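Long-range contacts in Lin1889 protein (Listeria innocua Clip11262, PDB 3B57), which is of unknown function but binds magnesium and carries an HD domain, which suggests a metal-dependent phosphohydrolase: residues L56-Y60 against T75-M80; M1-I7 against D47-L53; L165-K169 against Q185-Q189; E39-E44 against T174-I180. The contacts are given in a common frame with arbitrary orientation. Residues are numbered along the deposited sequence.

Contact 1. Residues L56-Y60 against T75-M80; sequences LFHDY and TLINWM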
loop_
_atom_site.group_PDB
_atom_site.type_symbol
_atom_site.label_atom_id
_atom_site.label_comp_id
_atom_site.label_asym_id
_atom_site.label_seq_id
_atom_site.Cartn_x
_atom_site.Cartn_y
_atom_site.Cartn_z
ATOM N N LEU A 56 4.167 8.122 23.690
ATOM C CA LEU A 56 3.814 6.740 23.940
ATOM C C LEU A 56 2.340 6.533 24.287
ATOM O O LEU A 56 1.809 5.450 24.050
ATOM C CB LEU A 56 4.689 6.166 25.046
ATOM C CG LEU A 56 6.138 5.912 24.655
ATOM C CD1 LEU A 56 6.826 5.189 25.797
ATOM C CD2 LEU A 56 6.213 5.060 23.397
ATOM N N PHE A 57 1.679 7.554 24.838
ATOM C CA PHE A 57 0.262 7.434 25.196
ATOM C C PHE A 57 -0.659 8.154 24.217
ATOM O O PHE A 57 -1.875 8.112 24.380
ATOM C CB PHE A 57 -0.026 8.000 26.602
ATOM C CG PHE A 57 0.725 7.321 27.716
ATOM C CD1 PHE A 57 1.083 5.987 27.626
ATOM C CD2 PHE A 57 1.068 8.028 28.869
ATOM C CE1 PHE A 57 1.778 5.366 28.671
ATOM C CE2 PHE A 57 1.764 7.413 29.919
ATOM C CZ PHE A 57 2.121 6.082 29.819
ATOM N N HIS A 58 -0.099 8.808 23.204
ATOM C CA HIS A 58 -0.917 9.559 22.253
ATOM C C HIS A 58 -1.997 8.723 21.596
ATOM O O HIS A 58 -2.976 9.256 21.077
ATOM C CB HIS A 58 -0.039 10.196 21.166
ATOM C CG HIS A 58 0.305 9.282 20.023
ATOM N ND1 HIS A 58 1.086 8.155 20.169
ATOM C CD2 HIS A 58 -0.001 9.357 18.705
ATOM C CE1 HIS A 58 1.251 7.577 18.992
ATOM N NE2 HIS A 58 0.601 8.286 18.087
ATOM N N ASP A 59 -1.820 7.410 21.643
ATOM C CA ASP A 59 -2.758 6.500 21.009
ATOM C C ASP A 59 -3.325 5.485 21.982
ATOM O O ASP A 59 -3.184 4.281 21.785
ATOM C CB ASP A 59 -2.051 5.765 19.874
ATOM C CG ASP A 59 -2.847 5.775 18.597
ATOM O OD1 ASP A 59 -4.056 5.440 18.656
ATOM O OD2 ASP A 59 -2.255 6.111 17.542
ATOM N N TYR A 60 -3.974 5.970 23.028
ATOM C CA TYR A 60 -4.545 5.083 24.024
ATOM C C TYR A 60 -5.975 5.512 24.277
ATOM O O TYR A 60 -6.818 4.729 24.723
ATOM C CB TYR A 60 -3.736 5.179 25.312
ATOM C CG TYR A 60 -4.226 4.271 26.404
ATOM C CD1 TYR A 60 -3.831 2.935 26.459
ATOM C CD2 TYR A 60 -5.117 4.741 27.367
ATOM C CE1 TYR A 60 -4.317 2.091 27.450
ATOM C CE2 TYR A 60 -5.610 3.909 28.358
ATOM C CZ TYR A 60 -5.209 2.587 28.395
ATOM O OH TYR A 60 -5.712 1.774 29.376
ATOM N N THR A 75 -7.444 6.636 33.280
ATOM C CA THR A 75 -6.564 5.505 33.579
ATOM C C THR A 75 -5.099 5.933 33.508
ATOM O O THR A 75 -4.283 5.557 34.354
ATOM C CB THR A 75 -6.792 4.359 32.592
ATOM O OG1 THR A 75 -8.142 3.898 32.713
ATOM C CG2 THR A 75 -5.834 3.212 32.874
ATOM N N LEU A 76 -4.775 6.717 32.485
ATOM C CA LEU A 76 -3.418 7.209 32.324
ATOM C C LEU A 76 -3.058 8.081 33.525
ATOM O O LEU A 76 -2.028 7.863 34.177
ATOM C CB LEU A 76 -3.280 8.028 31.030
ATOM C CG LEU A 76 -3.252 7.274 29.694
ATOM C CD1 LEU A 76 -3.173 8.254 28.528
ATOM C CD2 LEU A 76 -2.062 6.333 29.674
ATOM N N ILE A 77 -3.905 9.062 33.828
ATOM C CA ILE A 77 -3.623 9.941 34.956
ATOM C C ILE A 77 -3.272 9.089 36.170
ATOM O O ILE A 77 -2.252 9.307 36.829
ATOM C CB ILE A 77 -4.818 10.843 35.296
ATOM C CG1 ILE A 77 -5.290 11.556 34.033
ATOM C CG2 ILE A 77 -4.396 11.866 36.339
ATOM C CD1 ILE A 77 -6.416 12.534 34.238
ATOM N N ASN A 78 -4.114 8.104 36.441
ATOM C CA ASN A 78 -3.891 7.202 37.554
ATOM C C ASN A 78 -2.506 6.583 37.490
ATOM O O ASN A 78 -1.702 6.723 38.412
ATOM C CB ASN A 78 -4.940 6.103 37.530
ATOM C CG ASN A 78 -5.790 6.118 38.754
ATOM O OD1 ASN A 78 -5.424 5.539 39.775
ATOM N ND2 ASN A 78 -6.924 6.818 38.680
ATOM N N TRP A 79 -2.238 5.897 36.388
ATOM C CA TRP A 79 -0.952 5.256 36.197
ATOM C C TRP A 79 0.154 6.284 36.441
ATOM O O TRP A 79 1.196 5.960 37.005
ATOM C CB TRP A 79 -0.847 4.701 34.772
ATOM C CG TRP A 79 0.397 3.907 34.525
ATOM C CD1 TRP A 79 0.569 2.573 34.728
ATOM C CD2 TRP A 79 1.665 4.415 34.094
ATOM N NE1 TRP A 79 1.869 2.216 34.456
ATOM C CE2 TRP A 79 2.563 3.331 34.067
ATOM C CE3 TRP A 79 2.126 5.685 33.732
ATOM C CZ2 TRP A 79 3.907 3.480 33.692
ATOM C CZ3 TRP A 79 3.459 5.833 33.361
ATOM C CH2 TRP A 79 4.333 4.738 33.344
HETATM N N MSE A 80 -0.075 7.530 36.041
HETATM C CA MSE A 80 0.947 8.556 36.221
HETATM C C MSE A 80 1.079 9.112 37.635
HETATM O O MSE A 80 2.187 9.438 38.082
HETATM C CB MSE A 80 0.726 9.708 35.250
HETATM C CG MSE A 80 1.027 9.360 33.817
HETATM SE SE MSE A 80 1.093 10.923 32.706
HETATM C CE MSE A 80 -0.754 11.038 32.174
#
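The HD motif of the HD-domain family, His58-Asp59, follows directly on Phe57, and this contact shows how the residues flanking a metal-binding pair can be used for packing. His58 and Asp59 are two of the four magnesium ligands, completed by His29 and Asp123; neither touches residues 75-80. Their neighbours Phe57 and Tyr60 send their CA-CB bonds toward helix 71-82 instead. The apolar contacts centre on Leu76, whose CD2 sits over a face of each ring. It makes a CH-pi contact with Phe57, 3.6 Å from CD2 to the ring centroid, while Leu76 CG lies 3.9 Å from Tyr60 CD2. The aromatic contact is an offset edge-to-face pair, the edge of Phe57 meeting the face of Trp79 with centroids 5.6 Å apart and planes at 82°. No hydrogen bond links the segments. Helix 3-15 adds Ala10 and Met14 against Phe57. At the periphery, the nearest atom of Thr75 to Tyr60 OH is its methyl CG2, at 3.8 Å.

Contact 2. Residues M1-I7 against D47-L53; sequences MNKEEII and DLFTIEL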
loop_
_atom_site.group_PDB
_atom_site.type_symbol
_atom_site.label_atom_id
_atom_site.label_comp_id
_atom_site.label_asym_id
_atom_site.label_seq_id
_atom_site.Cartn_x
_atom_site.Cartn_y
_atom_site.Cartn_z
HETATM N N MSE A 1 10.794 10.693 41.618
HETATM C CA MSE A 1 10.435 9.863 40.435
HETATM C C MSE A 1 11.644 9.637 39.532
HETATM O O MSE A 1 12.396 10.572 39.249
HETATM C CB MSE A 1 9.329 10.549 39.632
HETATM C CG MSE A 1 9.642 11.995 39.268
HETATM SE SE MSE A 1 8.752 12.637 37.646
HETATM C CE MSE A 1 10.301 13.299 36.720
ATOM N N ASN A 2 11.827 8.395 39.082
ATOM C CA ASN A 2 12.942 8.051 38.197
ATOM C C ASN A 2 12.453 8.054 36.751
ATOM O O ASN A 2 11.831 7.097 36.286
ATOM C CB ASN A 2 13.511 6.672 38.555
ATOM C CG ASN A 2 14.799 6.357 37.804
ATOM O OD1 ASN A 2 14.812 6.261 36.574
ATOM N ND2 ASN A 2 15.891 6.199 38.545
ATOM N N LYS A 3 12.741 9.142 36.047
ATOM C CA LYS A 3 12.324 9.302 34.664
ATOM C C LYS A 3 12.682 8.136 33.762
ATOM O O LYS A 3 11.825 7.605 33.064
ATOM C CB LYS A 3 12.912 10.588 34.083
ATOM C CG LYS A 3 12.193 11.849 34.518
ATOM C CD LYS A 3 12.862 13.085 33.943
ATOM C CE LYS A 3 12.043 14.343 34.211
ATOM N NZ LYS A 3 12.718 15.587 33.729
ATOM N N GLU A 4 13.944 7.735 33.775
ATOM C CA GLU A 4 14.379 6.642 32.917
ATOM C C GLU A 4 13.547 5.392 33.137
ATOM O O GLU A 4 13.216 4.671 32.191
ATOM C CB GLU A 4 15.846 6.315 33.168
ATOM C CG GLU A 4 16.470 5.464 32.079
ATOM C CD GLU A 4 17.754 4.808 32.530
ATOM O OE1 GLU A 4 18.577 5.506 33.172
ATOM O OE2 GLU A 4 17.940 3.602 32.236
ATOM N N GLU A 5 13.208 5.136 34.394
ATOM C CA GLU A 5 12.416 3.963 34.732
ATOM C C GLU A 5 10.952 4.084 34.315
ATOM O O GLU A 5 10.384 3.140 33.756
ATOM C CB GLU A 5 12.512 3.682 36.231
ATOM C CG GLU A 5 13.451 2.530 36.573
ATOM C CD GLU A 5 13.142 1.268 35.763
ATOM O OE1 GLU A 5 11.964 1.069 35.375
ATOM O OE2 GLU A 5 14.077 0.470 35.528
ATOM N N ILE A 6 10.353 5.242 34.599
ATOM C CA ILE A 6 8.961 5.511 34.259
ATOM C C ILE A 6 8.757 5.330 32.760
ATOM O O ILE A 6 7.783 4.714 32.322
ATOM C CB ILE A 6 8.556 6.953 34.640
ATOM C CG1 ILE A 6 8.669 7.147 36.150
ATOM C CG2 ILE A 6 7.123 7.240 34.190
ATOM C CD1 ILE A 6 8.118 8.477 36.637
ATOM N N ILE A 7 9.684 5.869 31.977
ATOM C CA ILE A 7 9.602 5.751 30.529
ATOM C C ILE A 7 9.603 4.283 30.136
ATOM O O ILE A 7 8.802 3.851 29.307
ATOM C CB ILE A 7 10.791 6.423 29.826
ATOM C CG1 ILE A 7 10.761 7.931 30.063
ATOM C CG2 ILE A 7 10.736 6.123 28.347
ATOM C CD1 ILE A 7 9.539 8.614 29.507
ATOM N N ASP A 47 10.798 19.598 26.835
ATOM C CA ASP A 47 10.896 18.639 27.944
ATOM C C ASP A 47 10.815 17.225 27.361
ATOM O O ASP A 47 9.722 16.699 27.121
ATOM C CB ASP A 47 9.730 18.861 28.929
ATOM C CG ASP A 47 9.897 18.103 30.260
ATOM O OD1 ASP A 47 10.370 16.934 30.245
ATOM O OD2 ASP A 47 9.525 18.683 31.320
ATOM N N LEU A 48 11.973 16.610 27.154
ATOM C CA LEU A 48 12.041 15.268 26.585
ATOM C C LEU A 48 11.168 14.234 27.305
ATOM O O LEU A 48 10.554 13.367 26.675
ATOM C CB LEU A 48 13.501 14.796 26.556
ATOM C CG LEU A 48 13.829 13.440 25.922
ATOM C CD1 LEU A 48 13.321 13.389 24.483
ATOM C CD2 LEU A 48 15.325 13.225 25.966
ATOM N N PHE A 49 11.111 14.322 28.628
ATOM C CA PHE A 49 10.317 13.382 29.413
ATOM C C PHE A 49 8.833 13.609 29.184
ATOM O O PHE A 49 8.039 12.670 29.098
ATOM C CB PHE A 49 10.636 13.540 30.899
ATOM C CG PHE A 49 9.792 12.685 31.789
ATOM C CD1 PHE A 49 8.794 13.251 32.573
ATOM C CD2 PHE A 49 9.986 11.310 31.834
ATOM C CE1 PHE A 49 7.995 12.459 33.393
ATOM C CE2 PHE A 49 9.196 10.510 32.648
ATOM C CZ PHE A 49 8.196 11.087 33.432
ATOM N N THR A 50 8.464 14.871 29.097
ATOM C CA THR A 50 7.082 15.216 28.881
ATOM C C THR A 50 6.632 14.760 27.480
ATOM O O THR A 50 5.487 14.328 27.291
ATOM C CB THR A 50 6.914 16.732 29.090
ATOM O OG1 THR A 50 6.060 16.950 30.216
ATOM C CG2 THR A 50 6.344 17.413 27.864
ATOM N N ILE A 51 7.564 14.836 26.524
ATOM C CA ILE A 51 7.365 14.454 25.117
ATOM C C ILE A 51 7.316 12.941 24.939
ATOM O O ILE A 51 6.397 12.403 24.326
ATOM C CB ILE A 51 8.533 15.014 24.237
ATOM C CG1 ILE A 51 8.399 16.542 24.113
ATOM C CG2 ILE A 51 8.573 14.317 22.869
ATOM C CD1 ILE A 51 9.646 17.245 23.601
ATOM N N GLU A 52 8.321 12.266 25.481
ATOM C CA GLU A 52 8.433 10.818 25.385
ATOM C C GLU A 52 7.175 10.061 25.849
ATOM O O GLU A 52 6.804 9.056 25.244
ATOM C CB GLU A 52 9.651 10.367 26.186
ATOM C CG GLU A 52 10.448 9.277 25.530
ATOM C CD GLU A 52 11.926 9.430 25.804
ATOM O OE1 GLU A 52 12.409 10.580 25.657
ATOM O OE2 GLU A 52 12.604 8.421 26.144
ATOM N N LEU A 53 6.516 10.539 26.906
ATOM C CA LEU A 53 5.320 9.865 27.396
ATOM C C LEU A 53 4.106 10.265 26.595
ATOM O O LEU A 53 3.280 9.419 26.255
ATOM C CB LEU A 53 5.050 10.174 28.866
ATOM C CG LEU A 53 5.972 9.560 29.914
ATOM C CD1 LEU A 53 5.636 10.131 31.279
ATOM C CD2 LEU A 53 5.831 8.060 29.895
#
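Two nearly parallel helix starts define this contact: the axes of 3-7 and 48-53 differ in direction by 7° and approach to 10.7 Å, with Lys3 level with Phe49 and Ile7 with Leu53. It is helix-helix packing in the all-helical HD-domain fold, joining the N-terminal helix to the helix that leads into the His-Asp metal-binding pair. Both helices open with a side-chain N-cap. Asn2 OD1 accepts from Glu5 N at 2.9 Å, and Asp47 OD1 accepts from Thr50 N at 3.0 Å, so each satisfies a backbone amide of the first turn.

Phe49 is the centre of the interface and buries the largest area, 118 Å². Ile6 CG2 stands at the edge of its ring, 4.1 Å from CZ, and Ile7 CD1 approaches CD2 to 3.6 Å. One turn further on, Ile7 CD1 also meets Leu53 CG at 3.7 Å, which extends the apolar seam along both helices. On the far side of helix 48-57, Thr50 and Ile51 pack on helix 114-125. Selenomethionine Met1, poorly ordered, adds an oblique Met-aromatic contact. Lys3 serves through its aliphatic part: its ammonium remains beyond salt-bridge range of Asp47, with NZ 4.4 Å from OD1, whereas Lys3 CG lies over the face of Phe49, 3.7 Å from the ring centroid.

Contact 3. Residues L165-K169 against Q185-Q189; sequences LLLIK and QKIMQ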
loop_
_atom_site.group_PDB
_atom_site.type_symbol
_atom_site.label_atom_id
_atom_site.label_comp_id
_atom_site.label_asym_id
_atom_site.label_seq_id
_atom_site.Cartn_x
_atom_site.Cartn_y
_atom_site.Cartn_z
ATOM N N LEU A 165 -2.383 13.574 2.692
ATOM C CA LEU A 165 -1.001 13.140 2.685
ATOM C C LEU A 165 0.034 14.106 2.131
ATOM O O LEU A 165 0.859 14.622 2.888
ATOM C CB LEU A 165 -0.901 11.798 1.969
ATOM C CG LEU A 165 -1.835 10.721 2.543
ATOM C CD1 LEU A 165 -1.426 9.377 1.965
ATOM C CD2 LEU A 165 -1.762 10.676 4.067
ATOM N N LEU A 166 0.004 14.350 0.822
ATOM C CA LEU A 166 0.964 15.253 0.176
ATOM C C LEU A 166 1.038 16.644 0.800
ATOM O O LEU A 166 2.077 17.308 0.730
ATOM C CB LEU A 166 0.646 15.363 -1.316
ATOM C CG LEU A 166 1.554 14.573 -2.275
ATOM C CD1 LEU A 166 1.724 13.148 -1.808
ATOM C CD2 LEU A 166 0.952 14.600 -3.679
ATOM N N LEU A 167 -0.065 17.063 1.415
ATOM C CA LEU A 167 -0.166 18.356 2.085
ATOM C C LEU A 167 0.442 18.377 3.490
ATOM O O LEU A 167 0.843 19.436 3.978
ATOM C CB LEU A 167 -1.628 18.774 2.193
ATOM C CG LEU A 167 -2.180 19.552 1.018
ATOM C CD1 LEU A 167 -1.500 20.914 0.959
ATOM C CD2 LEU A 167 -1.944 18.769 -0.247
ATOM N N ILE A 168 0.485 17.214 4.140
ATOM C CA ILE A 168 1.026 17.098 5.489
ATOM C C ILE A 168 2.441 17.656 5.566
ATOM O O ILE A 168 2.738 18.496 6.407
ATOM C CB ILE A 168 1.038 15.619 5.967
ATOM C CG1 ILE A 168 -0.386 15.120 6.177
ATOM C CG2 ILE A 168 1.787 15.495 7.291
ATOM C CD1 ILE A 168 -0.464 13.657 6.533
ATOM N N LYS A 169 3.309 17.185 4.684
ATOM C CA LYS A 169 4.690 17.646 4.651
ATOM C C LYS A 169 4.848 19.150 4.895
ATOM O O LYS A 169 5.841 19.586 5.469
ATOM C CB LYS A 169 5.302 17.263 3.301
ATOM C CG LYS A 169 6.402 18.166 2.792
ATOM C CD LYS A 169 7.673 18.029 3.586
ATOM C CE LYS A 169 8.844 18.550 2.767
ATOM N NZ LYS A 169 8.553 19.898 2.191
ATOM N N GLN A 185 8.491 12.828 1.511
ATOM C CA GLN A 185 7.701 13.531 0.503
ATOM C C GLN A 185 8.219 13.233 -0.894
ATOM O O GLN A 185 7.539 13.500 -1.879
ATOM C CB GLN A 185 7.758 15.040 0.733
ATOM C CG GLN A 185 6.970 15.852 -0.287
ATOM C CD GLN A 185 5.497 15.954 0.063
ATOM O OE1 GLN A 185 4.750 16.718 -0.554
ATOM N NE2 GLN A 185 5.068 15.185 1.064
ATOM N N LYS A 186 9.430 12.696 -0.988
ATOM C CA LYS A 186 9.976 12.392 -2.298
ATOM C C LYS A 186 9.469 11.058 -2.800
ATOM O O LYS A 186 8.749 11.002 -3.793
ATOM C CB LYS A 186 11.501 12.378 -2.273
ATOM C CG LYS A 186 12.135 11.844 -3.551
ATOM C CD LYS A 186 13.656 11.774 -3.418
ATOM C CE LYS A 186 14.301 11.169 -4.665
ATOM N NZ LYS A 186 13.722 11.757 -5.921
ATOM N N ILE A 187 9.841 9.985 -2.111
ATOM C CA ILE A 187 9.423 8.646 -2.506
ATOM C C ILE A 187 7.911 8.603 -2.714
ATOM O O ILE A 187 7.401 7.897 -3.577
ATOM C CB ILE A 187 9.838 7.622 -1.440
ATOM C CG1 ILE A 187 10.129 6.271 -2.114
ATOM C CG2 ILE A 187 8.787 7.556 -0.337
ATOM C CD1 ILE A 187 8.953 5.606 -2.778
HETATM N N MSE A 188 7.197 9.387 -1.924
HETATM C CA MSE A 188 5.758 9.435 -2.026
HETATM C C MSE A 188 5.401 10.056 -3.370
HETATM O O MSE A 188 4.518 9.575 -4.078
HETATM C CB MSE A 188 5.206 10.268 -0.880
HETATM C CG MSE A 188 3.720 10.174 -0.720
HETATM SE SE MSE A 188 3.144 10.815 0.994
HETATM C CE MSE A 188 2.688 9.107 1.743
ATOM N N GLN A 189 6.110 11.122 -3.724
ATOM C CA GLN A 189 5.876 11.805 -4.987
ATOM C C GLN A 189 6.227 10.850 -6.136
ATOM O O GLN A 189 5.461 10.704 -7.090
ATOM C CB GLN A 189 6.720 13.077 -5.040
ATOM C CG GLN A 189 5.995 14.263 -5.653
ATOM C CD GLN A 189 6.084 15.517 -4.788
ATOM O OE1 GLN A 189 7.162 15.854 -4.274
ATOM N NE2 GLN A 189 4.954 16.225 -4.635
#
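Gln185, Leu166 and selenomethionine Met188 bury the most surface in this antiparallel helix-helix contact, a helical hairpin interrupted by the short helix 175-179. The segment axes cross at -155° and come within 10.5 Å, and the backbones are nearest where Lys169 faces Gln185, with 6.6 Å between their CA atoms. The hairpin belongs to the C-terminal helical part of the chain, its Leu165 side chain about 12 Å from the bound magnesium ion.

Gln185 loses 83 Å² to the contact. Its CA-CB bond points toward helix 157-171, and its side chain fills the space between Leu166 and Lys169, one turn apart on that helix. Lys169 also starts toward the partner, but its chain then leads away, so that its aliphatic base does the packing.

Leu166 packs against Met188 and Gln189, its CD1 lying 3.7 Å from Met188 CG. The CA-CB bond of Met188 points toward helix 157-171, and its side chain carries the apolar contact on: besides Leu166 it meets Leu165, and beyond the two segments it packs on Ile128, Ile133 and Phe161. On another face of helix 182-198, Ile187 packs on Ala194 of the second subunit, so the same helix serves both hairpin and dimer. Between two buried residues the contact is methyl to methyl, Leu165 CD1 lying 4.1 Å from Met188 CE.

Contact 4. Residues E39-E44 against T174-I180; sequences EIQSKE and TETAKTI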
loop_
_atom_site.group_PDB
_atom_site.type_symbol
_atom_site.label_atom_id
_atom_site.label_comp_id
_atom_site.label_asym_id
_atom_site.label_seq_id
_atom_site.Cartn_x
_atom_site.Cartn_y
_atom_site.Cartn_z
ATOM N N GLU A 39 13.823 12.002 18.215
ATOM C CA GLU A 39 14.742 12.564 17.210
ATOM C C GLU A 39 14.520 14.059 17.008
ATOM O O GLU A 39 15.458 14.844 17.017
ATOM C CB GLU A 39 14.540 11.848 15.868
ATOM C CG GLU A 39 15.637 12.104 14.845
ATOM C CD GLU A 39 15.247 11.681 13.419
ATOM O OE1 GLU A 39 14.639 12.503 12.694
ATOM O OE2 GLU A 39 15.539 10.527 13.023
ATOM N N ILE A 40 13.267 14.434 16.815
ATOM C CA ILE A 40 12.906 15.812 16.613
ATOM C C ILE A 40 13.305 16.748 17.757
ATOM O O ILE A 40 13.804 17.858 17.522
ATOM C CB ILE A 40 11.410 15.920 16.422
ATOM C CG1 ILE A 40 11.021 15.113 15.200
ATOM C CG2 ILE A 40 10.987 17.390 16.346
ATOM C CD1 ILE A 40 9.559 15.128 14.916
ATOM N N GLN A 41 13.084 16.313 18.998
ATOM C CA GLN A 41 13.386 17.163 20.148
ATOM C C GLN A 41 14.868 17.468 20.262
ATOM O O GLN A 41 15.254 18.580 20.637
ATOM C CB GLN A 41 12.857 16.522 21.445
ATOM C CG GLN A 41 13.892 15.873 22.369
ATOM C CD GLN A 41 14.656 16.883 23.229
ATOM O OE1 GLN A 41 14.099 17.897 23.673
ATOM N NE2 GLN A 41 15.930 16.591 23.489
ATOM N N SER A 42 15.691 16.481 19.920
ATOM C CA SER A 42 17.139 16.635 19.980
ATOM C C SER A 42 17.610 17.803 19.117
ATOM O O SER A 42 18.790 18.146 19.115
ATOM C CB SER A 42 17.831 15.364 19.496
ATOM O OG SER A 42 18.132 15.501 18.118
ATOM N N LYS A 43 16.693 18.403 18.372
ATOM C CA LYS A 43 17.063 19.525 17.534
ATOM C C LYS A 43 16.089 20.669 17.678
ATOM O O LYS A 43 16.368 21.787 17.245
ATOM C CB LYS A 43 17.154 19.113 16.067
ATOM C CG LYS A 43 18.369 18.279 15.746
ATOM C CD LYS A 43 18.600 18.226 14.256
ATOM C CE LYS A 43 19.809 17.369 13.954
ATOM N NZ LYS A 43 19.641 16.060 14.647
ATOM N N GLU A 44 14.940 20.404 18.283
ATOM C CA GLU A 44 13.958 21.466 18.474
ATOM C C GLU A 44 13.753 21.776 19.954
ATOM O O GLU A 44 13.031 22.705 20.308
ATOM C CB GLU A 44 12.632 21.070 17.844
ATOM C CG GLU A 44 12.697 20.848 16.359
ATOM C CD GLU A 44 12.779 22.143 15.578
ATOM O OE1 GLU A 44 11.924 23.025 15.803
ATOM O OE2 GLU A 44 13.686 22.278 14.727
ATOM N N THR A 174 7.606 22.420 12.418
ATOM C CA THR A 174 8.956 22.276 12.929
ATOM C C THR A 174 9.886 22.084 11.744
ATOM O O THR A 174 9.623 21.260 10.858
ATOM C CB THR A 174 9.084 21.033 13.821
ATOM O OG1 THR A 174 8.596 21.332 15.127
ATOM C CG2 THR A 174 10.521 20.564 13.900
ATOM N N GLU A 175 10.979 22.831 11.729
ATOM C CA GLU A 175 11.932 22.706 10.646
ATOM C C GLU A 175 12.610 21.351 10.667
ATOM O O GLU A 175 12.899 20.785 9.617
ATOM C CB GLU A 175 12.982 23.806 10.732
ATOM C CG GLU A 175 12.882 24.779 9.585
ATOM C CD GLU A 175 11.496 25.385 9.464
ATOM O OE1 GLU A 175 11.206 25.975 8.396
ATOM O OE2 GLU A 175 10.703 25.277 10.435
ATOM N N THR A 176 12.880 20.826 11.853
ATOM C CA THR A 176 13.532 19.531 11.909
ATOM C C THR A 176 12.578 18.529 11.291
ATOM O O THR A 176 12.954 17.758 10.409
ATOM C CB THR A 176 13.869 19.128 13.352
ATOM O OG1 THR A 176 14.751 20.104 13.919
ATOM C CG2 THR A 176 14.553 17.770 13.385
ATOM N N ALA A 177 11.330 18.560 11.743
ATOM C CA ALA A 177 10.326 17.663 11.203
ATOM C C ALA A 177 10.266 17.794 9.682
ATOM O O ALA A 177 10.240 16.781 8.983
ATOM C CB ALA A 177 8.963 17.964 11.816
ATOM N N LYS A 178 10.264 19.028 9.167
ATOM C CA LYS A 178 10.213 19.259 7.711
ATOM C C LYS A 178 11.356 18.641 6.931
ATOM O O LYS A 178 11.162 18.223 5.793
ATOM C CB LYS A 178 10.194 20.744 7.367
ATOM C CG LYS A 178 8.945 21.464 7.734
ATOM C CD LYS A 178 9.152 22.966 7.596
ATOM C CE LYS A 178 8.014 23.760 8.239
ATOM N NZ LYS A 178 6.677 23.410 7.680
ATOM N N THR A 179 12.547 18.588 7.513
ATOM C CA THR A 179 13.648 18.009 6.770
ATOM C C THR A 179 13.604 16.494 6.882
ATOM O O THR A 179 14.046 15.804 5.975
ATOM C CB THR A 179 15.050 18.583 7.206
ATOM O OG1 THR A 179 15.528 17.887 8.355
ATOM C CG2 THR A 179 14.949 20.073 7.527
ATOM N N ILE A 180 13.064 15.950 7.967
ATOM C CA ILE A 180 13.010 14.492 8.021
ATOM C C ILE A 180 11.792 14.028 7.255
ATOM O O ILE A 180 11.468 12.843 7.214
ATOM C CB ILE A 180 13.004 13.916 9.459
ATOM C CG1 ILE A 180 11.872 14.481 10.295
ATOM C CG2 ILE A 180 14.318 14.238 10.110
ATOM C CD1 ILE A 180 12.119 14.306 11.802
#
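Where helix 27-44 of the HD domain ends, it packs obliquely against the short helix 175-179, their segment axes 9.2 Å apart and crossing at 133°. Glu39 opens the contact at the dimer interface: its extended side chain brings OE1 to 3.1 Å from Ile180 CG2, and the carboxylate lies close to the like-charged Glu203 of the second subunit. Ile40 follows as the apolar centre. Its CG1 lies 3.7 Å from Ile180 CD1 and its CD1 4.2 Å from Ala177 CB, while Ile118 of helix 114-125 adjoins it from outside the pair. Further along, Lys43 lays its CB 3.4 Å from Thr176 OG1 before its side chain leads away. Glu44, in the last turn, closes the walk with the polar bonds. Thr176 OG1 donates to Glu44 OE2 at 2.6 Å, and Thr176 N makes a weak bond of 3.3 Å to the same oxygen. A carboxylate thus meets the N-terminal turn of helix 175-179, where Thr174, at the N-cap, makes no capping bond of its own. The chemistry implies a polar link, one hydrogen bond and one weaker one to the same oxygen, beside a small apolar patch, tying together parts of the chain 130 residues apart.

Overall arrangement
All four contacts are partly buried helix packing, but their chemistry varies with position. Contacts 1 and 2 share helix 48-57 and touch through Trp79 and Ile6; both rely on aromatic rings, contact 1 beside the metal ligands and contact 2 at the more exposed N-terminus. Contact 3 lies wholly within the C-terminal helices, and contact 4 joins them to helix 27-44; the two touch where Lys169 meets Lys178, and each borders the second subunit. Contact 4 alone has clear hydrogen bonding between its segments, and its Gln41 packs on Leu48 and Ile51 of contact 2. Contacts 1 and 3, with centres 31 Å apart, lie on opposite sides of the chain's centre.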